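Local coordinates for stage II sporulation protein Q (Bacillus subtilis, PDB 3TUF), which forms, together with SpoIIIAH, an intercellular channel between mother cell and forespore, and takes part in forespore engulfment during sporulation, at residues Val96-Leu100 against Leu125-Tyr129. Residues are numbered along the deposited sequence; the frame is centred on the assembly and turned at random.
Sequences VSASL and LSTVY
In the M23 peptidase-family domain, the end of strand 95-97 and the turn after it pack against strand 125-132, with Tyr129 reaching across to Val96 and Ser99. The segments run nearly antiparallel, but no backbone-to-backbone hydrogen bond joins them and Ser99 and Thr127 have CA atoms 7.6 Å apart, so the contact is made through side chains, not by strand pairing: strand 95-97, from a smaller sheet, and the loop after it lie against a strand of the larger sheet. Tyr129 has CG anti to its carbonyl carbon (chi1 -47°), which sends the ring toward the turn. There Ser99 N donates to Tyr129 OH at 3.1 Å with an N-H...O angle of 161°, approaching at the ring edge near its plane. Nearer the CB end of the ring, Val96 CG1 lies 3.8 Å from Tyr129 CD2, an oblique apolar contact. Strand 165-171, which pairs with 125-132, adds Phe167, whose ring meets that of Tyr129 with planes about 45° apart. A phenylalanine in place of Tyr129 would probably keep much of the apolar contact but leave the buried Ser99 amide without its acceptor. Ser99 OG is hydrogen-bonded to Ala42 O. At the far end, Leu100 and Leu125 cross at roughly a right angle, their CD1 methyls 4.1 Å apart.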
ATOM      1  N   VAL A  96     -18.646  13.675  40.902  1.00 34.68           N
ATOM      2  CA  VAL A  96     -17.593  12.736  40.567  1.00 33.61           C
ATOM      3  C   VAL A  96     -16.374  12.927  41.472  1.00 38.49           C
ATOM      4  O   VAL A  96     -16.035  14.075  41.813  1.00 36.82           O
ATOM      5  CB  VAL A  96     -17.171  13.077  39.172  1.00 30.20           C
ATOM      6  CG1 VAL A  96     -15.734  12.452  38.775  1.00 34.51           C
ATOM      7  CG2 VAL A  96     -18.309  12.775  38.209  1.00 32.56           C
ATOM      8  N   SER A  97     -15.682  11.848  41.822  1.00 33.85           N
ATOM      9  CA  SER A  97     -14.519  11.974  42.698  1.00 36.28           C
ATOM     10  C   SER A  97     -13.388  11.079  42.310  1.00 40.92           C
ATOM     11  O   SER A  97     -13.557  10.089  41.613  1.00 31.61           O
ATOM     12  CB  SER A  97     -14.902  11.651  44.137  1.00 45.40           C
ATOM     13  OG  SER A  97     -15.624  10.456  44.172  1.00 44.11           O
ATOM     14  N   ALA A  98     -12.222  11.405  42.816  1.00 44.30           N
ATOM     15  CA  ALA A  98     -11.033  10.740  42.367  1.00 38.06           C
ATOM     16  C   ALA A  98     -11.084   9.286  42.831  1.00 44.20           C
ATOM     17  O   ALA A  98     -11.347   8.966  44.009  1.00 46.18           O
ATOM     18  CB  ALA A  98      -9.790  11.452  42.864  1.00 32.50           C
ATOM     19  N   SER A  99     -10.907   8.415  41.846  1.00 37.12           N
ATOM     20  CA  SER A  99     -10.863   6.987  42.037  1.00 40.61           C
ATOM     21  C   SER A  99      -9.611   6.560  42.783  1.00 42.55           C
ATOM     22  O   SER A  99      -9.629   5.551  43.457  1.00 46.93           O
ATOM     23  CB  SER A  99     -10.878   6.328  40.668  1.00 47.07           C
ATOM     24  OG  SER A  99     -10.472   4.983  40.781  1.00 52.19           O
ATOM     25  N   LEU A 100      -8.522   7.306  42.623  1.00 49.09           N
ATOM     26  CA  LEU A 100      -7.303   7.076  43.375  1.00 50.57           C
ATOM     27  C   LEU A 100      -6.638   8.427  43.603  1.00 56.16           C
ATOM     28  O   LEU A 100      -6.958   9.402  42.926  1.00 63.99           O
ATOM     29  CB  LEU A 100      -6.328   6.194  42.597  1.00 46.59           C
ATOM     30  CG  LEU A 100      -6.631   4.713  42.280  1.00 50.09           C
ATOM     31  CD1 LEU A 100      -5.786   4.293  41.124  1.00 46.04           C
ATOM     32  CD2 LEU A 100      -6.402   3.749  43.450  1.00 49.38           C
ATOM     33  N   LEU A 125       0.339   4.822  35.543  1.00 58.04           N
ATOM     34  CA  LEU A 125      -1.109   4.712  35.723  1.00 53.42           C
ATOM     35  C   LEU A 125      -1.762   6.111  35.764  1.00 50.11           C
ATOM     36  O   LEU A 125      -1.158   7.091  36.199  1.00 56.55           O
ATOM     37  CB  LEU A 125      -1.406   4.001  37.029  1.00 54.94           C
ATOM     38  CG  LEU A 125      -2.362   2.833  37.037  1.00 56.79           C
ATOM     39  CD1 LEU A 125      -3.002   2.864  38.410  1.00 55.27           C
ATOM     40  CD2 LEU A 125      -3.422   2.923  36.014  1.00 64.71           C
ATOM     41  N   SER A 126      -3.009   6.203  35.338  1.00 47.49           N
ATOM     42  CA  SER A 126      -3.679   7.479  35.428  1.00 47.18           C
ATOM     43  C   SER A 126      -5.159   7.285  35.113  1.00 42.76           C
ATOM     44  O   SER A 126      -5.552   6.294  34.478  1.00 46.89           O
ATOM     45  CB  SER A 126      -3.025   8.440  34.443  1.00 41.01           C
ATOM     46  OG  SER A 126      -3.344   8.019  33.151  1.00 52.31           O
ATOM     47  N   THR A 127      -5.992   8.207  35.563  1.00 44.33           N
ATOM     48  CA  THR A 127      -7.429   8.090  35.338  1.00 47.01           C
ATOM     49  C   THR A 127      -8.010   9.291  34.664  1.00 43.67           C
ATOM     50  O   THR A 127      -7.497  10.408  34.823  1.00 42.61           O
ATOM     51  CB  THR A 127      -8.215   7.912  36.655  1.00 47.60           C
ATOM     52  OG1 THR A 127      -7.582   8.651  37.721  1.00 51.32           O
ATOM     53  CG2 THR A 127      -8.300   6.493  36.998  1.00 48.94           C
ATOM     54  N   VAL A 128      -9.112   9.081  33.963  1.00 35.33           N
ATOM     55  CA  VAL A 128      -9.693  10.138  33.109  1.00 41.72           C
ATOM     56  C   VAL A 128     -11.179  10.259  33.405  1.00 46.61           C
ATOM     57  O   VAL A 128     -11.952   9.271  33.477  1.00 43.07           O
ATOM     58  CB  VAL A 128      -9.416   9.891  31.566  1.00 39.48           C
ATOM     59  CG1 VAL A 128     -10.039  10.984  30.621  1.00 37.20           C
ATOM     60  CG2 VAL A 128      -7.907   9.746  31.306  1.00 37.42           C
ATOM     61  N   TYR A 129     -11.577  11.500  33.615  1.00 38.01           N
ATOM     62  CA  TYR A 129     -12.956  11.788  33.922  1.00 36.23           C
ATOM     63  C   TYR A 129     -13.321  12.841  32.952  1.00 35.44           C
ATOM     64  O   TYR A 129     -12.572  13.842  32.804  1.00 33.39           O
ATOM     65  CB  TYR A 129     -13.030  12.359  35.320  1.00 33.83           C
ATOM     66  CG  TYR A 129     -12.214  11.562  36.320  1.00 28.72           C
ATOM     67  CD1 TYR A 129     -10.815  11.706  36.379  1.00 33.75           C
ATOM     68  CD2 TYR A 129     -12.833  10.658  37.193  1.00 32.96           C
ATOM     69  CE1 TYR A 129     -10.021  10.988  37.289  1.00 32.58           C
ATOM     70  CE2 TYR A 129     -12.049   9.897  38.127  1.00 29.40           C
ATOM     71  CZ  TYR A 129     -10.637  10.089  38.146  1.00 34.87           C
ATOM     72  OH  TYR A 129      -9.879   9.369  39.032  1.00 40.36           O
TER